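Local coordinates for conserved Archaeal protein (Sulfolobus acidocaldarius, PDB 4OPC), which uses FAD to hydrogenate the double bonds of geranylgeranyl chains, turning unsaturated archaeols into the saturated lipids of archaeal membranes, at residues G76-S81 / Q85-V90; L203-D208 / G214-Y219; K421-N426 / G435-E440. All coordinates share one frame; numbering follows the deposited sequence. Where two conformers were deposited one is given.

Interaction 1: G76-S81 / Q85-V90; sequences GIKLYS and QTVWTV. With PGT ((1S)-2-{[{[(2R)-2,3-dihydroxypropyl]oxy}(hydroxy)phosphoryl]oxy}-1-[(palmitoyloxy)methyl]ethyl stearate), chain C.
Tyr80 and Val87 meet at a non-hydrogen-bonded position of an antiparallel hairpin, where a methyl group settles on an aromatic face. Val87 CG2 stands 3.8 Å from the centroid of the Tyr80 ring, a CH-pi contact displaced toward the CD2-CE2 side. On the same face of the sheet Lys78 bends at chi2 (-83°), which lays its chain alongside Thr89 and brings NZ within 3.0 Å of Thr89 OG1 in a hydrogen bond; the aliphatic CB of Lys78 touches Val87 CG1.

The other face is apolar. Here Ile77 CB packs on Val90 CG2, and Leu79 CD2 lies 4.2 Å from Trp88 CE3. Ile77 CD1 reaches C12 of the bound lipid at 3.6 Å, so this side of the hairpin lines an acyl chain.

Paired backbone bonds at Ile77-Val90 and Leu79-Trp88 fix the register. At the turn Ser81 N bonds Thr86 O, while Ser81 OG accepts from Thr86 N at 3.1 Å and also bonds Asp83.

Strand 202-206 flanks strand 70-80 in the sheet, and helices 360-368 and 374-383 pack against Thr86 and Trp88.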
# COMPACT_ATOMS: atom_id res chain seq x y z
N GLY A 76 -6.81 1.30 18.44
CA GLY A 76 -7.61 2.17 17.60
C GLY A 76 -6.87 3.38 17.08
O GLY A 76 -5.65 3.49 17.23
N ILE A 77 -7.62 4.28 16.45
CA ILE A 77 -7.07 5.49 15.87
C ILE A 77 -7.88 6.70 16.31
O ILE A 77 -9.11 6.65 16.36
CB ILE A 77 -7.10 5.43 14.33
CG1 ILE A 77 -6.22 4.29 13.82
CG2 ILE A 77 -6.64 6.76 13.71
CD1 ILE A 77 -6.22 4.14 12.31
N LYS A 78 -7.19 7.78 16.66
CA LYS A 78 -7.84 9.06 16.91
C LYS A 78 -7.57 9.95 15.70
O LYS A 78 -6.42 10.23 15.38
CB LYS A 78 -7.27 9.71 18.18
CG LYS A 78 -7.45 8.89 19.45
CD LYS A 78 -8.81 9.07 20.08
CE LYS A 78 -8.87 8.36 21.42
NZ LYS A 78 -10.19 8.55 22.08
N LEU A 79 -8.64 10.38 15.03
CA LEU A 79 -8.54 11.21 13.83
C LEU A 79 -8.91 12.65 14.18
O LEU A 79 -10.02 12.90 14.65
CB LEU A 79 -9.48 10.66 12.75
CG LEU A 79 -9.54 11.46 11.46
CD1 LEU A 79 -8.24 11.29 10.72
CD2 LEU A 79 -10.71 11.00 10.61
N TYR A 80 -7.99 13.58 13.95
CA TYR A 80 -8.15 14.97 14.36
C TYR A 80 -8.50 15.89 13.20
O TYR A 80 -7.89 15.84 12.13
CB TYR A 80 -6.85 15.49 14.98
CG TYR A 80 -6.47 14.90 16.31
CD1 TYR A 80 -6.03 13.58 16.41
CD2 TYR A 80 -6.48 15.66 17.46
CE1 TYR A 80 -5.67 13.04 17.62
CE2 TYR A 80 -6.12 15.13 18.68
CZ TYR A 80 -5.71 13.82 18.76
OH TYR A 80 -5.34 13.29 19.98
N SER A 81 -9.49 16.75 13.42
CA SER A 81 -9.81 17.80 12.45
C SER A 81 -8.65 18.81 12.37
O SER A 81 -7.83 18.91 13.29
CB SER A 81 -11.08 18.52 12.90
OG SER A 81 -10.85 19.18 14.13
N GLN A 85 -10.34 20.61 17.06
CA GLN A 85 -11.50 20.70 17.94
C GLN A 85 -12.40 19.46 17.87
O GLN A 85 -13.22 19.24 18.76
CB GLN A 85 -12.30 21.98 17.66
CG GLN A 85 -11.50 23.26 17.93
CD GLN A 85 -12.30 24.51 17.66
OE1 GLN A 85 -13.53 24.49 17.72
NE2 GLN A 85 -11.61 25.59 17.35
N THR A 86 -12.24 18.65 16.84
CA THR A 86 -13.04 17.43 16.74
C THR A 86 -12.13 16.23 16.51
O THR A 86 -11.35 16.20 15.57
CB THR A 86 -14.08 17.51 15.61
OG1 THR A 86 -14.87 18.70 15.75
CG2 THR A 86 -14.99 16.30 15.67
N VAL A 87 -12.26 15.23 17.39
CA VAL A 87 -11.51 13.99 17.27
C VAL A 87 -12.49 12.84 17.11
O VAL A 87 -13.37 12.65 17.95
CB VAL A 87 -10.64 13.73 18.51
CG1 VAL A 87 -9.93 12.38 18.39
CG2 VAL A 87 -9.62 14.84 18.67
N TRP A 88 -12.35 12.10 16.02
CA TRP A 88 -13.13 10.89 15.80
C TRP A 88 -12.32 9.68 16.24
O TRP A 88 -11.14 9.54 15.89
CB TRP A 88 -13.50 10.76 14.32
CG TRP A 88 -14.62 11.66 13.87
CD1 TRP A 88 -15.32 12.56 14.63
CD2 TRP A 88 -15.17 11.75 12.55
NE1 TRP A 88 -16.27 13.20 13.86
CE2 TRP A 88 -16.20 12.71 12.58
CE3 TRP A 88 -14.89 11.09 11.34
CZ2 TRP A 88 -16.94 13.05 11.45
CZ3 TRP A 88 -15.63 11.42 10.22
CH2 TRP A 88 -16.65 12.39 10.28
N THR A 89 -12.94 8.79 17.01
CA THR A 89 -12.26 7.59 17.45
C THR A 89 -12.79 6.37 16.71
O THR A 89 -14.00 6.10 16.72
CB THR A 89 -12.43 7.37 18.96
OG1 THR A 89 -11.88 8.49 19.66
CG2 THR A 89 -11.71 6.11 19.40
N VAL A 90 -11.90 5.64 16.05
CA VAL A 90 -12.27 4.36 15.45
C VAL A 90 -11.45 3.24 16.07
O VAL A 90 -10.22 3.27 16.09
CB VAL A 90 -12.16 4.38 13.90
CG1 VAL A 90 -13.13 5.39 13.32
CG2 VAL A 90 -10.74 4.69 13.45
C48 PGT C . -5.48 11.35 1.63
C47 PGT C . -4.90 10.33 0.68
C46 PGT C . -3.42 10.15 0.97
C45 PGT C . -3.24 9.77 2.43
C44 PGT C . -1.96 9.00 2.63
C43 PGT C . -0.91 9.87 3.29
C42 PGT C . 0.40 9.13 3.31
C41 PGT C . 0.24 7.95 4.25
C40 PGT C . 1.58 7.57 4.84
C39 PGT C . 1.30 6.95 6.19
C38 PGT C . 0.37 5.78 6.04
C37 PGT C . -0.03 5.30 7.41
C36 PGT C . -0.88 4.06 7.24
C35 PGT C . -1.58 3.72 8.53
C34 PGT C . -2.38 2.44 8.33
C33 PGT C . -3.36 2.21 9.46
C32 PGT C . -3.47 0.73 9.79
C31 PGT C . -4.38 -0.01 8.83
O31 PGT C . -3.94 -1.00 8.27
O2 PGT C . -5.71 0.41 8.57
C2 PGT C . -6.75 -0.28 9.23
C1 PGT C . -7.12 -1.59 8.56
O3P PGT C . -6.22 -2.10 7.60
P PGT C . -6.73 -2.24 6.10
O1P PGT C . -7.53 -0.98 5.84
O2P PGT C . -5.58 -2.35 5.12
O4P PGT C . -7.68 -3.50 5.88
C4 PGT C . -8.26 -4.21 6.96
C5 PGT C . -9.21 -5.28 6.45
O5 PGT C . -8.79 -6.54 6.91
C6 PGT C . -9.22 -5.26 4.94
O6 PGT C . -8.56 -6.39 4.41
C3 PGT C . -8.04 0.51 9.23
O3 PGT C . -7.97 1.71 9.97
C11 PGT C . -8.76 2.73 9.41
O11 PGT C . -9.89 2.49 9.04
C12 PGT C . -8.20 4.13 9.28
C13 PGT C . -9.32 5.14 9.12
C14 PGT C . -8.72 6.52 8.96
C15 PGT C . -8.64 6.90 7.50
C16 PGT C . -8.18 8.33 7.35
C17 PGT C . -9.13 9.07 6.43
C18 PGT C . -8.89 10.56 6.50
C19 PGT C . -10.04 11.29 5.83
C20 PGT C . -11.30 11.20 6.67
C21 PGT C . -11.78 12.60 7.01
C22 PGT C . -13.29 12.63 7.12
C23 PGT C . -13.77 14.04 6.84
C24 PGT C . -15.27 14.06 6.66
C25 PGT C . -15.62 14.73 5.35
C26 PGT C . -16.50 13.82 4.53

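Interaction 2: L203-D208 / G214-Y219; sequences LRIFID and GGYWWY. With PGT ((1S)-2-{[{[(2R)-2,3-dihydroxypropyl]oxy}(hydroxy)phosphoryl]oxy}-1-[(palmitoyloxy)methyl]ethyl stearate), chain C.
Tyr219, the residue most covered by this contact, lies alongside Arg204 with the two flat groups almost parallel, 15° apart. Tyr219 CE1 sits over the centre of the guanidinium, 3.4 Å from Arg204 CZ, whereas Arg204 NH1 lies over the face of the phenol ring, toward its rim. An arginine chain extended from CG to NE carries the cation out along the ring, and Arg204 CD already rests on Tyr219 CD1. The polar ends are held elsewhere: Arg204 NH2 by Glu198 O, and Tyr219 OH by Asp256. A pair of backbone hydrogen bonds joins the same two residues.

Phe206 stands next to this pair. Tyr219 CB meets its ring at the edge, in plane, 3.8 Å from Phe206 CE2, and Phe206 CB abuts Trp217 CB. Phe206 N donates to Trp217 O, and Trp217 N to Phe206 O.

Tyr216 packs on Ile205, whose side chain lies on the face opposite Phe206. Both faces of its ring are occupied: Ile205 CG2 makes a CH-pi contact 3.7 Å from the centroid of the Tyr216 ring, and lipid atom C43 lies over the opposite face. The Tyr216 hydroxyl bonds His298 O, and its OH lies 3.1 Å from lipid C37. Between Asp208 and Gly215 one water accepts from Asp208 N and donates to Gly215 O.

Trp218 lays its indole against the lipid, CZ3 being 3.4 Å from C39, and also touches the reduced flavin cofactor. This is a beta hairpin of the catalytic domain of geranylgeranyl reductases, which forms part of the wall of the lipid pocket beside the flavin.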
# COMPACT_ATOMS: atom_id res chain seq x y z
N LEU A 203 -3.23 5.21 17.75
CA LEU A 203 -2.56 6.02 16.74
C LEU A 203 -3.26 7.36 16.63
O LEU A 203 -4.45 7.48 16.91
CB LEU A 203 -2.63 5.34 15.38
CG LEU A 203 -2.12 3.90 15.32
CD1 LEU A 203 -2.27 3.40 13.90
CD2 LEU A 203 -0.67 3.80 15.80
N ARG A 204 -2.51 8.39 16.23
CA ARG A 204 -3.10 9.69 15.96
C ARG A 204 -2.86 10.07 14.51
O ARG A 204 -1.75 9.99 14.01
CB ARG A 204 -2.52 10.77 16.87
CG ARG A 204 -2.60 10.44 18.35
CD ARG A 204 -1.87 11.48 19.19
NE ARG A 204 -1.61 10.98 20.53
CZ ARG A 204 -0.90 11.63 21.45
NH1 ARG A 204 -0.37 12.81 21.17
NH2 ARG A 204 -0.73 11.09 22.65
N ILE A 205 -3.93 10.50 13.85
CA ILE A 205 -3.87 10.98 12.48
C ILE A 205 -4.45 12.39 12.47
O ILE A 205 -5.55 12.61 12.99
CB ILE A 205 -4.66 10.08 11.52
CG1 ILE A 205 -3.93 8.73 11.40
CG2 ILE A 205 -4.80 10.73 10.15
CD1 ILE A 205 -4.65 7.73 10.51
N PHE A 206 -3.71 13.34 11.91
CA PHE A 206 -4.10 14.74 11.91
C PHE A 206 -4.33 15.19 10.48
O PHE A 206 -3.40 15.26 9.68
CB PHE A 206 -3.01 15.61 12.53
CG PHE A 206 -2.61 15.20 13.93
CD1 PHE A 206 -3.25 15.75 15.03
CD2 PHE A 206 -1.58 14.31 14.13
CE1 PHE A 206 -2.85 15.39 16.32
CE2 PHE A 206 -1.19 13.95 15.41
CZ PHE A 206 -1.83 14.49 16.50
N ILE A 207 -5.58 15.49 10.16
CA ILE A 207 -5.91 16.00 8.84
C ILE A 207 -5.64 17.50 8.82
O ILE A 207 -6.05 18.22 9.73
CB ILE A 207 -7.38 15.76 8.52
CG1 ILE A 207 -7.71 14.28 8.70
CG2 ILE A 207 -7.68 16.21 7.10
CD1 ILE A 207 -6.85 13.36 7.85
N ASP A 208 -4.92 17.97 7.80
CA ASP A 208 -4.68 19.40 7.66
C ASP A 208 -4.12 19.71 6.27
O ASP A 208 -2.98 19.35 5.95
CB ASP A 208 -3.73 19.91 8.74
CG ASP A 208 -3.71 21.42 8.84
OD1 ASP A 208 -3.64 22.10 7.80
OD2 ASP A 208 -3.76 21.95 9.96
N GLY A 214 -2.93 17.12 0.86
CA GLY A 214 -3.18 15.90 0.13
C GLY A 214 -2.83 14.62 0.87
O GLY A 214 -2.95 13.54 0.30
N GLY A 215 -2.40 14.75 2.12
CA GLY A 215 -2.11 13.59 2.95
C GLY A 215 -2.56 13.86 4.37
O GLY A 215 -3.70 14.27 4.60
N TYR A 216 -1.68 13.61 5.31
CA TYR A 216 -1.94 13.89 6.71
C TYR A 216 -0.66 13.77 7.52
O TYR A 216 0.34 13.24 7.03
CB TYR A 216 -3.03 12.99 7.29
CG TYR A 216 -2.84 11.48 7.23
CD1 TYR A 216 -1.96 10.83 8.10
CD2 TYR A 216 -3.60 10.69 6.36
CE1 TYR A 216 -1.82 9.44 8.08
CE2 TYR A 216 -3.46 9.30 6.35
CZ TYR A 216 -2.58 8.69 7.21
OH TYR A 216 -2.44 7.32 7.23
N TRP A 217 -0.70 14.30 8.74
CA TRP A 217 0.34 14.09 9.73
C TRP A 217 -0.07 12.93 10.62
O TRP A 217 -1.26 12.66 10.81
CB TRP A 217 0.50 15.33 10.61
CG TRP A 217 1.48 16.35 10.11
CD1 TRP A 217 1.24 17.35 9.21
CD2 TRP A 217 2.85 16.48 10.50
NE1 TRP A 217 2.39 18.09 9.01
CE2 TRP A 217 3.39 17.57 9.79
CE3 TRP A 217 3.67 15.77 11.38
CZ2 TRP A 217 4.71 17.98 9.95
CZ3 TRP A 217 4.98 16.18 11.54
CH2 TRP A 217 5.48 17.28 10.83
N TRP A 218 0.92 12.25 11.19
CA TRP A 218 0.61 11.18 12.11
C TRP A 218 1.55 11.12 13.29
O TRP A 218 2.68 11.62 13.23
CB TRP A 218 0.57 9.82 11.40
CG TRP A 218 1.90 9.26 10.99
CD1 TRP A 218 2.77 8.55 11.78
CD2 TRP A 218 2.48 9.28 9.68
NE1 TRP A 218 3.87 8.17 11.04
CE2 TRP A 218 3.71 8.60 9.75
CE3 TRP A 218 2.08 9.84 8.45
CZ2 TRP A 218 4.53 8.44 8.64
CZ3 TRP A 218 2.89 9.69 7.36
CH2 TRP A 218 4.11 8.99 7.45
N TYR A 219 1.08 10.46 14.35
CA TYR A 219 1.82 10.29 15.59
C TYR A 219 1.44 8.88 16.04
O TYR A 219 0.35 8.67 16.59
CB TYR A 219 1.39 11.39 16.58
CG TYR A 219 2.03 11.40 17.95
CD1 TYR A 219 1.59 10.54 18.95
CD2 TYR A 219 3.02 12.33 18.27
CE1 TYR A 219 2.13 10.58 20.22
CE2 TYR A 219 3.57 12.38 19.55
CZ TYR A 219 3.12 11.50 20.51
OH TYR A 219 3.64 11.51 21.79
C48 PGT C . -5.48 11.35 1.63
C47 PGT C . -4.90 10.33 0.68
C46 PGT C . -3.42 10.15 0.97
C45 PGT C . -3.24 9.77 2.43
C44 PGT C . -1.96 9.00 2.63
C43 PGT C . -0.91 9.87 3.29
C42 PGT C . 0.40 9.13 3.31
C41 PGT C . 0.24 7.95 4.25
C40 PGT C . 1.58 7.57 4.84
C39 PGT C . 1.30 6.95 6.19
C38 PGT C . 0.37 5.78 6.04
C37 PGT C . -0.03 5.30 7.41
C36 PGT C . -0.88 4.06 7.24
C35 PGT C . -1.58 3.72 8.53
C34 PGT C . -2.38 2.44 8.33
C33 PGT C . -3.36 2.21 9.46
C32 PGT C . -3.47 0.73 9.79
C31 PGT C . -4.38 -0.01 8.83
O31 PGT C . -3.94 -1.00 8.27
O2 PGT C . -5.71 0.41 8.57
C2 PGT C . -6.75 -0.28 9.23
C1 PGT C . -7.12 -1.59 8.56
O3P PGT C . -6.22 -2.10 7.60
P PGT C . -6.73 -2.24 6.10
O1P PGT C . -7.53 -0.98 5.84
O2P PGT C . -5.58 -2.35 5.12
O4P PGT C . -7.68 -3.50 5.88
C4 PGT C . -8.26 -4.21 6.96
C5 PGT C . -9.21 -5.28 6.45
O5 PGT C . -8.79 -6.54 6.91
C6 PGT C . -9.22 -5.26 4.94
O6 PGT C . -8.56 -6.39 4.41
C3 PGT C . -8.04 0.51 9.23
O3 PGT C . -7.97 1.71 9.97
C11 PGT C . -8.76 2.73 9.41
O11 PGT C . -9.89 2.49 9.04
C12 PGT C . -8.20 4.13 9.28
C13 PGT C . -9.32 5.14 9.12
C14 PGT C . -8.72 6.52 8.96
C15 PGT C . -8.64 6.90 7.50
C16 PGT C . -8.18 8.33 7.35
C17 PGT C . -9.13 9.07 6.43
C18 PGT C . -8.89 10.56 6.50
C19 PGT C . -10.04 11.29 5.83
C20 PGT C . -11.30 11.20 6.67
C21 PGT C . -11.78 12.60 7.01
C22 PGT C . -13.29 12.63 7.12
C23 PGT C . -13.77 14.04 6.84
C24 PGT C . -15.27 14.06 6.66
C25 PGT C . -15.62 14.73 5.35
C26 PGT C . -16.50 13.82 4.53
O HOH W 1 -4.23 16.79 5.29

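Interaction 3: K421-N426 / G435-E440; sequences KELYLN and GSWRRE
Leu423 opens the contact between the C-terminal turn of helix 410-425 and the early turns of helix 434-452, two short segments that run antiparallel (169°) with their axes 10.9 Å apart. That spacing is wide, and a large side chain, Trp437, spans much of it. Leu423 contributes in two ways. Its branch lies across Glu440, with CD2 3.8 Å from Glu440 OE2 and CD1 beside the backbone carbonyl of the same residue; Val441 and Val444 of the partner helix also touch it. Its carbonyl oxygen accepts a hydrogen bond from Trp437 NE1, 2.9 Å long and close to straight at the hydrogen. The oxygen lies near the indole plane, yet the donor stands well above the plane of the carbonyl.

Tyr424 follows, turned so that its ring face receives the indole edge. Trp437 CZ2 lies over the centre of the ring, and CH2 approaches Tyr424 CZ at 3.6 Å. The planes are inclined at 69°, giving a T-shaped pair with centroids 4.9 Å apart. With chi1 at 174°, Trp437 puts CG opposite the main-chain nitrogen, and the indole crosses the gap. Helix 332-357 packs against Tyr424 as well.

Asn426 turns its ND2 back to bond Glu422 O, and Asn426 O lies 3.9 Å from Trp437 CD1.

One indole thus does both polar and apolar work: its N-H is satisfied by a main-chain carbonyl in the last helical turn, while its benzenoid edge packs on tyrosine, which together would limit rotation of the ring; Tyr427 and the indole also meet edge-to-face.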
# COMPACT_ATOMS: atom_id res chain seq x y z
N LYS A 421 -16.88 0.39 -8.04
CA LYS A 421 -16.83 -0.87 -7.30
C LYS A 421 -17.48 -1.98 -8.12
O LYS A 421 -16.93 -3.08 -8.22
CB LYS A 421 -17.51 -0.75 -5.94
CG LYS A 421 -17.25 -1.94 -5.02
CD LYS A 421 -16.44 -1.54 -3.80
CE LYS A 421 -16.35 -2.67 -2.80
NZ LYS A 421 -17.68 -3.03 -2.25
N GLU A 422 -18.61 -1.66 -8.73
CA GLU A 422 -19.32 -2.59 -9.60
C GLU A 422 -18.49 -3.01 -10.82
O GLU A 422 -18.52 -4.18 -11.20
CB GLU A 422 -20.67 -2.01 -10.03
CG GLU A 422 -21.67 -1.89 -8.90
CD GLU A 422 -22.96 -1.22 -9.32
OE1 GLU A 422 -23.05 -0.76 -10.47
OE2 GLU A 422 -23.89 -1.15 -8.48
N LEU A 423 -17.77 -2.07 -11.42
CA LEU A 423 -16.88 -2.41 -12.52
C LEU A 423 -15.84 -3.41 -12.06
O LEU A 423 -15.51 -4.35 -12.78
CB LEU A 423 -16.19 -1.17 -13.09
CG LEU A 423 -16.93 -0.40 -14.18
CD1 LEU A 423 -16.18 0.87 -14.52
CD2 LEU A 423 -17.08 -1.28 -15.42
N TYR A 424 -15.29 -3.19 -10.86
CA TYR A 424 -14.29 -4.11 -10.33
C TYR A 424 -14.86 -5.46 -9.92
O TYR A 424 -14.18 -6.48 -10.06
CB TYR A 424 -13.48 -3.45 -9.19
CG TYR A 424 -12.37 -2.61 -9.74
CD1 TYR A 424 -12.64 -1.41 -10.40
CD2 TYR A 424 -11.05 -3.04 -9.65
CE1 TYR A 424 -11.62 -0.65 -10.91
CE2 TYR A 424 -10.02 -2.27 -10.17
CZ TYR A 424 -10.31 -1.08 -10.80
OH TYR A 424 -9.29 -0.32 -11.32
N LEU A 425 -16.10 -5.48 -9.44
CA LEU A 425 -16.77 -6.75 -9.16
C LEU A 425 -17.05 -7.53 -10.45
O LEU A 425 -17.28 -8.74 -10.42
CB LEU A 425 -18.06 -6.52 -8.36
CG LEU A 425 -17.83 -5.89 -6.98
CD1 LEU A 425 -19.13 -5.74 -6.21
CD2 LEU A 425 -16.82 -6.70 -6.17
N ASN A 426 -16.98 -6.83 -11.58
CA ASN A 426 -17.08 -7.47 -12.89
C ASN A 426 -15.74 -7.44 -13.62
O ASN A 426 -15.68 -7.25 -14.83
CB ASN A 426 -18.16 -6.80 -13.73
CG ASN A 426 -19.55 -7.03 -13.18
OD1 ASN A 426 -20.08 -8.14 -13.24
ND2 ASN A 426 -20.15 -5.99 -12.63
N GLY A 435 -8.69 -4.66 -22.10
CA GLY A 435 -8.67 -3.35 -22.73
C GLY A 435 -9.99 -2.60 -22.64
O GLY A 435 -10.03 -1.44 -22.23
N SER A 436 -11.07 -3.26 -23.02
CA SER A 436 -12.37 -2.60 -22.99
C SER A 436 -12.79 -2.26 -21.57
O SER A 436 -13.36 -1.20 -21.32
CB SER A 436 -13.44 -3.45 -23.70
OG SER A 436 -13.57 -4.72 -23.09
N TRP A 437 -12.47 -3.14 -20.62
CA TRP A 437 -12.78 -2.89 -19.22
C TRP A 437 -11.96 -1.71 -18.68
O TRP A 437 -12.51 -0.81 -18.02
CB TRP A 437 -12.52 -4.15 -18.40
CG TRP A 437 -12.65 -3.98 -16.92
CD1 TRP A 437 -13.80 -4.07 -16.18
CD2 TRP A 437 -11.60 -3.69 -16.00
NE1 TRP A 437 -13.52 -3.86 -14.85
CE2 TRP A 437 -12.18 -3.63 -14.71
CE3 TRP A 437 -10.22 -3.51 -16.13
CZ2 TRP A 437 -11.42 -3.36 -13.57
CZ3 TRP A 437 -9.48 -3.25 -15.00
CH2 TRP A 437 -10.08 -3.18 -13.74
N ARG A 438 -10.66 -1.70 -18.97
CA ARG A 438 -9.78 -0.61 -18.56
C ARG A 438 -10.29 0.74 -19.07
O ARG A 438 -10.26 1.74 -18.34
CB ARG A 438 -8.35 -0.87 -19.05
CG ARG A 438 -7.34 0.22 -18.71
CD ARG A 438 -5.95 -0.17 -19.21
NE ARG A 438 -5.94 -0.37 -20.65
CZ ARG A 438 -5.40 -1.41 -21.28
NH1 ARG A 438 -4.79 -2.37 -20.60
NH2 ARG A 438 -5.47 -1.48 -22.60
N ARG A 439 -10.77 0.78 -20.31
CA ARG A 439 -11.28 2.02 -20.87
C ARG A 439 -12.53 2.49 -20.13
O ARG A 439 -12.72 3.68 -19.91
CB ARG A 439 -11.50 1.90 -22.38
CG ARG A 439 -10.20 1.72 -23.17
CD ARG A 439 -10.41 1.77 -24.68
NE ARG A 439 -11.05 0.56 -25.19
CZ ARG A 439 -10.39 -0.53 -25.58
NH1 ARG A 439 -9.07 -0.58 -25.49
NH2 ARG A 439 -11.06 -1.58 -26.04
N GLU A 440 -13.37 1.54 -19.72
CA GLU A 440 -14.53 1.88 -18.91
C GLU A 440 -14.12 2.51 -17.58
O GLU A 440 -14.71 3.51 -17.14
CB GLU A 440 -15.39 0.65 -18.62
CG GLU A 440 -16.17 0.11 -19.79
CD GLU A 440 -17.12 -0.99 -19.36
OE1 GLU A 440 -16.73 -2.17 -19.41
OE2 GLU A 440 -18.25 -0.66 -18.95

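Interactions 1 and 2 are neighbouring hairpins of one mixed sheet. Strands 70-80 and 202-206 lie side by side, with probable hydrogen bonds from Lys78 N to Leu203 O and from Tyr80 N to Ile205 O, and Leu79 packs on Ile205. Both touch the bound lipid, but interaction 2 is the more buried and also reaches the flavin, whereas interaction 1 keeps a partly exposed face with a lysine-threonine bond. Interaction 3 lies apart, its nearest atoms about 18 Å from interaction 1 and about 19 Å from interaction 2. There two helices are joined, partly at the surface, chiefly through one tryptophan in place of paired backbone bonds.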